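Matching sites in Dye type peroxidase A from Streptomyces lividans, a protein that probably uses a haem cofactor and hydrogen peroxide to oxidise dyes and other substrates, as a member of the dye-decolourising peroxidase family (PDB 6GZW (chain A, 1.41 Å), residues 219-224 and 321-326), and in its relative DyP-type peroxidase from Thermobifida cellulosilytica (PDB 4GS1 (chain B, 1.70 Å), residues 240-245 and 339-344). One frame, after least-squares fit of the local backbone (RMSD 0.21 Å); residues are numbered along the deposited sequences.

Structure 1 (6GZW); sequences SYVVVR and LFVCWQ. With HEM (protoporphyrin IX containing Fe), chain C.
One face of the Trp325 six-membered ring receives Val221, whose CB sits 3.8 Å from the ring centroid as a CH-pi contact, while OG of Ser219, hydrogen-bonded to Ile199 O, lies at the ring's edge. The Phe322 ring lays one face against the haem, CZ reaching C3C at 3.3 Å, and a water modelled on the haem iron stands beside it; a flat apolar ring suits this pocket wall. Both rings lie on strand 316-326, antiparallel to strand 219-228 with Val221, in the buried sheet of the C-terminal ferredoxin-like half. With CG2 anti to its backbone N (CG1 at chi1 66°), Val221 brings CG2 over the indole and within 3.4 Å of Val323 CG1, a tight methyl pair. Leu321 (chi1 -53°) keeps its side chain clear of Val223. On the face that carries Phe322, Cys324 packs SG 3.7 Å from Val222 CB. Gln326 turns NE2 back to donate to Tyr220 O at 2.9 Å, above the carbonyl plane; OE1 goes to Phe333 N. Arg224 directs its guanidinium to Asp115, His352 and Ser355.

Structure 2 (4GS1); sequences SYLVVR and LFMAWQ. With HEM (protoporphyrin IX containing Fe), chain D.
Against one face of the Trp343 six-membered ring packs Leu242, its CB 3.8 Å from the centroid as a CH-pi contact, and OG of Ser240, hydrogen-bonded to Val223 O, lies at the ring's edge. The Phe340 ring lays one face against the haem, CE1 coming within 3.4 Å of C2C, so an apolar aromatic serves as pocket wall. Leu242 holds CG anti to its backbone N (chi1 167°), which carries CD1 over the indole and to 3.7 Å from Met341 CB. Unbranched Met341 runs on past this touch, its thioether flexible enough to fit among buried apolar groups. Leu339 (chi1 165°) adds CD1 at 3.7 Å from Val244 CG1. On the face that carries Phe340, Ala342 presents a single methyl beside Val243. Gln344 turns NE2 back to donate to Tyr241 O at 2.9 Å, above the carbonyl plane; OE1 goes to Phe351 N. Arg245 directs its guanidinium to Asp138, His371 and Ser374.

What differs
The two strand pairs share their backbone course and ladder, including the bonds from Val222(A) N to Cys324(A) O and from Val243(B) N to Ala342(B) O. Phe322(A), Trp325(A), Val222(A), Val223(A) and Arg224(A) keep their places with their counterparts, and haem is bound at this place in both.

Three exchanges alter the apolar filling. At Val221(A) / Leu242(B) the CB atoms coincide, and CB keeps its place over the indole, 3.7 Å from CZ3 of Trp325(A) and of Trp343(B) alike. CG2 of Val221(A) and CG of Leu242(B) lie 1.0 Å apart; beyond that, CG1 of the valine has no equivalent in the leucine, and CD2 of the leucine none in the valine. Branching thus moves one carbon further from the strand.

At Val323(A) / Met341(B) a beta-branched chain faces an unbranched one. CG2 of Val323(A) and CG of Met341(B) stand 0.8 Å apart, CG1 of the valine is absent, and SD and CE extend the methionine further. Both side chains still touch the exchanged neighbour, Val221(A) or Leu242(B), so a compact beta-branched pair is replaced by two longer chains.

On the face that carries Phe322(A) and Phe340(B), SG of Cys324(A) has no counterpart in Ala342(B); CB stays near O of Val222(A) and of Val243(B). The CB contact with the phenylalanine ring persists, Cys324(A) at 3.7 Å from CE2 of Phe322(A) and Ala342(B) at 3.5 Å from CE2 of Phe340(B).

Finally, the leucine models differ: chi1 is -53° in Leu321(A) and 165° in Leu339(B), putting the CG atoms 2.2 Å apart. Leu339(B) alone touches the facing valine, CD1 to Val244(B) CG1 at 3.7 Å, whereas Leu321(A) CB comes no nearer than 5.6 Å to Val223(A) CG1.

Structure 1 (6GZW)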
# COMPACT_ATOMS: atom_id res chain seq x y z
N SER A 219 -12.07 -23.43 -7.68
CA SER A 219 -12.43 -22.42 -8.70
C SER A 219 -11.19 -22.10 -9.52
O SER A 219 -10.08 -22.35 -9.05
CB SER A 219 -12.99 -21.17 -8.04
OG SER A 219 -13.53 -20.28 -9.00
N TYR A 220 -11.38 -21.55 -10.72
CA TYR A 220 -10.28 -21.12 -11.58
C TYR A 220 -10.20 -19.59 -11.46
O TYR A 220 -11.21 -18.91 -11.62
CB TYR A 220 -10.46 -21.57 -13.04
CG TYR A 220 -10.35 -23.07 -13.10
CD1 TYR A 220 -9.10 -23.68 -13.18
CD2 TYR A 220 -11.46 -23.87 -12.98
CE1 TYR A 220 -8.97 -25.06 -13.14
CE2 TYR A 220 -11.34 -25.26 -12.95
CZ TYR A 220 -10.10 -25.83 -13.04
OH TYR A 220 -9.92 -27.18 -13.02
N VAL A 221 -9.00 -19.10 -11.17
CA VAL A 221 -8.74 -17.66 -11.09
C VAL A 221 -7.97 -17.20 -12.34
O VAL A 221 -7.04 -17.88 -12.78
CB VAL A 221 -8.03 -17.28 -9.77
CG1 VAL A 221 -6.64 -17.86 -9.66
CG2 VAL A 221 -7.98 -15.76 -9.58
N VAL A 222 -8.40 -16.08 -12.91
CA VAL A 222 -7.61 -15.37 -13.91
C VAL A 222 -7.24 -14.04 -13.28
O VAL A 222 -8.13 -13.30 -12.85
CB VAL A 222 -8.39 -15.17 -15.23
CG1 VAL A 222 -7.62 -14.26 -16.18
CG2 VAL A 222 -8.68 -16.53 -15.85
N VAL A 223 -5.94 -13.79 -13.18
CA VAL A 223 -5.34 -12.54 -12.70
C VAL A 223 -4.91 -11.78 -13.93
O VAL A 223 -4.25 -12.35 -14.81
CB VAL A 223 -4.11 -12.85 -11.84
CG1 VAL A 223 -3.41 -11.57 -11.38
CG2 VAL A 223 -4.50 -13.71 -10.66
N ARG A 224 -5.26 -10.49 -13.99
CA ARG A 224 -4.74 -9.58 -15.02
C ARG A 224 -4.26 -8.31 -14.38
O ARG A 224 -5.01 -7.68 -13.62
CB ARG A 224 -5.82 -9.23 -16.07
CG ARG A 224 -6.50 -10.46 -16.69
CD ARG A 224 -5.61 -11.21 -17.66
NE ARG A 224 -5.52 -10.53 -18.94
CZ ARG A 224 -5.18 -11.10 -20.10
NH1 ARG A 224 -4.80 -12.38 -20.15
NH2 ARG A 224 -5.20 -10.36 -21.22
N LEU A 321 -5.46 -4.73 -10.30
CA LEU A 321 -5.16 -6.16 -10.28
C LEU A 321 -6.50 -6.84 -10.35
O LEU A 321 -7.21 -6.99 -9.34
CB LEU A 321 -4.38 -6.59 -9.05
CG LEU A 321 -3.10 -5.81 -8.75
CD1 LEU A 321 -2.46 -6.30 -7.46
CD2 LEU A 321 -2.10 -5.90 -9.90
N PHE A 322 -6.90 -7.13 -11.59
CA PHE A 322 -8.16 -7.77 -11.88
C PHE A 322 -8.00 -9.24 -11.49
O PHE A 322 -7.08 -9.89 -11.94
CB PHE A 322 -8.46 -7.60 -13.37
CG PHE A 322 -9.77 -8.17 -13.81
CD1 PHE A 322 -10.94 -7.43 -13.72
CD2 PHE A 322 -9.85 -9.46 -14.31
CE1 PHE A 322 -12.17 -7.94 -14.14
CE2 PHE A 322 -11.06 -9.98 -14.73
CZ PHE A 322 -12.23 -9.21 -14.64
N VAL A 323 -8.89 -9.73 -10.64
CA VAL A 323 -8.86 -11.10 -10.14
C VAL A 323 -10.26 -11.65 -10.23
O VAL A 323 -11.16 -11.20 -9.52
CB VAL A 323 -8.38 -11.17 -8.68
CG1 VAL A 323 -8.22 -12.62 -8.25
CG2 VAL A 323 -7.06 -10.45 -8.53
N CYS A 324 -10.49 -12.59 -11.15
CA CYS A 324 -11.84 -13.13 -11.33
C CYS A 324 -11.84 -14.63 -11.13
O CYS A 324 -10.82 -15.31 -11.35
CB CYS A 324 -12.45 -12.80 -12.72
SG CYS A 324 -11.56 -13.51 -14.13
N TRP A 325 -13.02 -15.11 -10.75
CA TRP A 325 -13.24 -16.46 -10.27
C TRP A 325 -14.40 -17.07 -11.08
O TRP A 325 -15.42 -16.43 -11.24
CB TRP A 325 -13.58 -16.39 -8.79
CG TRP A 325 -12.47 -15.86 -7.92
CD1 TRP A 325 -12.29 -14.58 -7.46
CD2 TRP A 325 -11.41 -16.64 -7.39
NE1 TRP A 325 -11.15 -14.52 -6.68
CE2 TRP A 325 -10.60 -15.78 -6.62
CE3 TRP A 325 -11.05 -17.99 -7.51
CZ2 TRP A 325 -9.46 -16.24 -5.97
CZ3 TRP A 325 -9.92 -18.44 -6.84
CH2 TRP A 325 -9.13 -17.56 -6.11
N GLN A 326 -14.21 -18.30 -11.57
CA GLN A 326 -15.23 -19.02 -12.33
C GLN A 326 -15.00 -20.52 -12.26
O GLN A 326 -13.87 -20.97 -12.01
CB GLN A 326 -15.21 -18.57 -13.79
CG GLN A 326 -13.85 -18.67 -14.46
CD GLN A 326 -13.14 -17.34 -14.59
OE1 GLN A 326 -13.52 -16.49 -15.42
NE2 GLN A 326 -12.09 -17.14 -13.80
CHA HEM C . -18.56 -4.41 -14.67
CHB HEM C . -14.75 -1.43 -14.71
CHC HEM C . -12.08 -4.98 -16.68
CHD HEM C . -15.88 -7.93 -16.63
C1A HEM C . -17.77 -3.30 -14.51
C2A HEM C . -18.23 -2.04 -14.03
C3A HEM C . -17.15 -1.22 -14.05
C4A HEM C . -16.03 -1.96 -14.55
CMA HEM C . -17.08 0.22 -13.60
CAA HEM C . -19.64 -1.68 -13.59
CBA HEM C . -19.99 -1.89 -12.13
CGA HEM C . -20.04 -3.34 -11.78
O1A HEM C . -21.06 -4.05 -11.99
O2A HEM C . -19.02 -3.89 -11.27
C1B HEM C . -13.67 -2.16 -15.23
C2B HEM C . -12.34 -1.66 -15.35
C3B HEM C . -11.56 -2.63 -15.90
C4B HEM C . -12.48 -3.79 -16.12
CMB HEM C . -11.89 -0.28 -14.97
CAB HEM C . -10.10 -2.65 -16.15
CBB HEM C . -9.22 -1.93 -15.48
C1C HEM C . -12.88 -6.08 -16.89
C2C HEM C . -12.44 -7.30 -17.46
C3C HEM C . -13.54 -8.14 -17.47
C4C HEM C . -14.62 -7.43 -16.85
CMC HEM C . -11.08 -7.62 -18.00
CAC HEM C . -13.68 -9.52 -18.01
CBC HEM C . -12.94 -10.10 -18.96
C1D HEM C . -16.88 -7.17 -16.02
C2D HEM C . -18.20 -7.78 -15.74
C3D HEM C . -18.95 -6.81 -15.20
C4D HEM C . -18.08 -5.60 -15.15
CMD HEM C . -18.61 -9.23 -15.98
CAD HEM C . -20.40 -6.96 -14.75
CBD HEM C . -21.39 -6.79 -15.90
CGD HEM C . -22.79 -7.01 -15.43
O1D HEM C . -23.51 -6.03 -15.08
O2D HEM C . -23.23 -8.18 -15.37
NA HEM C . -16.45 -3.22 -14.92
NB HEM C . -13.70 -3.41 -15.73
NC HEM C . -14.20 -6.15 -16.58
ND HEM C . -16.88 -5.85 -15.74
FE HEM C . -15.35 -4.66 -15.76
O HOH W 1 -14.77 -5.31 -13.98

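Structure 2 (4GS1)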
# COMPACT_ATOMS: atom_id res chain seq x y z
N SER B 240 -12.08 -23.78 -7.89
CA SER B 240 -12.42 -22.62 -8.70
C SER B 240 -11.21 -22.28 -9.54
O SER B 240 -10.09 -22.69 -9.21
CB SER B 240 -12.81 -21.43 -7.82
OG SER B 240 -13.32 -20.35 -8.60
N TYR B 241 -11.43 -21.55 -10.63
CA TYR B 241 -10.32 -21.05 -11.44
C TYR B 241 -10.19 -19.54 -11.31
O TYR B 241 -11.18 -18.81 -11.36
CB TYR B 241 -10.50 -21.42 -12.92
CG TYR B 241 -10.39 -22.90 -13.17
CD1 TYR B 241 -9.17 -23.48 -13.50
CD2 TYR B 241 -11.50 -23.72 -13.07
CE1 TYR B 241 -9.06 -24.85 -13.73
CE2 TYR B 241 -11.40 -25.09 -13.29
CZ TYR B 241 -10.18 -25.64 -13.63
OH TYR B 241 -10.07 -27.00 -13.86
N LEU B 242 -8.95 -19.09 -11.12
CA LEU B 242 -8.63 -17.67 -11.01
C LEU B 242 -7.92 -17.18 -12.25
O LEU B 242 -6.89 -17.73 -12.65
CB LEU B 242 -7.70 -17.45 -9.81
CG LEU B 242 -7.02 -16.08 -9.75
CD1 LEU B 242 -8.05 -14.98 -9.52
CD2 LEU B 242 -5.99 -16.06 -8.64
N VAL B 243 -8.45 -16.14 -12.88
CA VAL B 243 -7.71 -15.40 -13.88
C VAL B 243 -7.23 -14.08 -13.28
O VAL B 243 -8.05 -13.28 -12.82
CB VAL B 243 -8.56 -15.10 -15.13
CG1 VAL B 243 -7.81 -14.14 -16.07
CG2 VAL B 243 -8.90 -16.39 -15.86
N VAL B 244 -5.92 -13.87 -13.28
CA VAL B 244 -5.34 -12.61 -12.83
C VAL B 244 -4.92 -11.79 -14.03
O VAL B 244 -4.29 -12.31 -14.95
CB VAL B 244 -4.06 -12.86 -12.01
CG1 VAL B 244 -3.47 -11.53 -11.55
CG2 VAL B 244 -4.35 -13.75 -10.83
N ARG B 245 -5.29 -10.50 -14.05
CA ARG B 245 -4.74 -9.57 -15.04
C ARG B 245 -4.22 -8.33 -14.34
O ARG B 245 -4.93 -7.70 -13.56
CB ARG B 245 -5.79 -9.19 -16.09
CG ARG B 245 -6.44 -10.39 -16.81
CD ARG B 245 -5.52 -11.00 -17.88
NE ARG B 245 -5.57 -10.23 -19.13
CZ ARG B 245 -5.25 -10.72 -20.32
NH1 ARG B 245 -4.85 -11.98 -20.44
NH2 ARG B 245 -5.34 -9.95 -21.40
N LEU B 339 -5.53 -4.56 -10.22
CA LEU B 339 -5.14 -5.96 -10.10
C LEU B 339 -6.46 -6.73 -10.21
O LEU B 339 -7.17 -6.97 -9.23
CB LEU B 339 -4.38 -6.19 -8.78
CG LEU B 339 -4.18 -7.62 -8.28
CD1 LEU B 339 -3.66 -8.50 -9.39
CD2 LEU B 339 -3.20 -7.63 -7.11
N PHE B 340 -6.79 -7.08 -11.45
CA PHE B 340 -8.05 -7.74 -11.78
C PHE B 340 -7.95 -9.23 -11.43
O PHE B 340 -6.98 -9.90 -11.78
CB PHE B 340 -8.31 -7.55 -13.29
CG PHE B 340 -9.53 -8.27 -13.80
CD1 PHE B 340 -10.74 -7.61 -13.92
CD2 PHE B 340 -9.45 -9.61 -14.21
CE1 PHE B 340 -11.87 -8.27 -14.40
CE2 PHE B 340 -10.58 -10.27 -14.70
CZ PHE B 340 -11.79 -9.60 -14.79
N MET B 341 -8.96 -9.74 -10.72
CA MET B 341 -9.00 -11.16 -10.36
C MET B 341 -10.41 -11.71 -10.54
O MET B 341 -11.33 -11.34 -9.81
CB MET B 341 -8.49 -11.36 -8.94
CG MET B 341 -6.99 -11.15 -8.82
SD MET B 341 -6.37 -11.65 -7.21
CE MET B 341 -6.63 -10.18 -6.35
N ALA B 342 -10.57 -12.58 -11.53
CA ALA B 342 -11.89 -13.16 -11.80
C ALA B 342 -11.92 -14.62 -11.37
O ALA B 342 -11.01 -15.38 -11.69
CB ALA B 342 -12.22 -13.06 -13.29
N TRP B 343 -12.98 -14.99 -10.66
CA TRP B 343 -13.16 -16.37 -10.20
C TRP B 343 -14.33 -16.99 -10.93
O TRP B 343 -15.38 -16.36 -11.08
CB TRP B 343 -13.45 -16.36 -8.69
CG TRP B 343 -12.29 -15.89 -7.88
CD1 TRP B 343 -12.04 -14.62 -7.44
CD2 TRP B 343 -11.21 -16.70 -7.41
NE1 TRP B 343 -10.86 -14.59 -6.73
CE2 TRP B 343 -10.34 -15.87 -6.68
CE3 TRP B 343 -10.90 -18.06 -7.53
CZ2 TRP B 343 -9.17 -16.34 -6.09
CZ3 TRP B 343 -9.75 -18.53 -6.94
CH2 TRP B 343 -8.90 -17.67 -6.22
N GLN B 344 -14.17 -18.24 -11.38
CA GLN B 344 -15.23 -18.90 -12.14
C GLN B 344 -15.00 -20.41 -12.14
O GLN B 344 -13.89 -20.87 -11.93
CB GLN B 344 -15.26 -18.40 -13.59
CG GLN B 344 -13.97 -18.64 -14.38
CD GLN B 344 -13.12 -17.39 -14.48
OE1 GLN B 344 -13.45 -16.48 -15.24
NE2 GLN B 344 -12.03 -17.33 -13.71
CHA HEM D . -18.42 -4.22 -14.79
CHB HEM D . -14.47 -1.45 -14.39
CHC HEM D . -11.81 -4.81 -16.68
CHD HEM D . -15.66 -7.78 -16.72
C1A HEM D . -17.58 -3.18 -14.51
C2A HEM D . -17.98 -1.94 -13.90
C3A HEM D . -16.89 -1.18 -13.79
C4A HEM D . -15.77 -1.91 -14.32
CMA HEM D . -16.80 0.24 -13.19
CAA HEM D . -19.43 -1.61 -13.46
CBA HEM D . -19.70 -1.96 -11.99
CGA HEM D . -19.75 -3.45 -11.75
O1A HEM D . -20.79 -4.08 -12.10
O2A HEM D . -18.76 -4.00 -11.19
C1B HEM D . -13.42 -2.11 -14.99
C2B HEM D . -12.09 -1.57 -15.16
C3B HEM D . -11.35 -2.49 -15.80
C4B HEM D . -12.19 -3.64 -16.05
CMB HEM D . -11.69 -0.15 -14.68
CAB HEM D . -9.86 -2.43 -16.22
CBB HEM D . -8.96 -1.63 -15.60
C1C HEM D . -12.63 -5.91 -16.89
C2C HEM D . -12.25 -7.15 -17.55
C3C HEM D . -13.32 -7.98 -17.55
C4C HEM D . -14.40 -7.27 -16.91
CMC HEM D . -10.83 -7.44 -18.10
CAC HEM D . -13.49 -9.42 -18.11
CBC HEM D . -12.74 -9.97 -19.06
C1D HEM D . -16.73 -7.11 -16.19
C2D HEM D . -18.03 -7.68 -15.99
C3D HEM D . -18.89 -6.58 -15.41
C4D HEM D . -18.02 -5.43 -15.29
CMD HEM D . -18.50 -9.12 -16.31
CAD HEM D . -20.37 -6.68 -15.01
CBD HEM D . -21.25 -6.53 -16.25
CGD HEM D . -22.69 -6.69 -15.82
O1D HEM D . -23.36 -5.65 -15.56
O2D HEM D . -23.17 -7.85 -15.71
NA HEM D . -16.22 -3.15 -14.77
NB HEM D . -13.45 -3.38 -15.55
NC HEM D . -13.96 -6.00 -16.52
ND HEM D . -16.75 -5.78 -15.76
FE HEM D . -15.13 -4.55 -15.75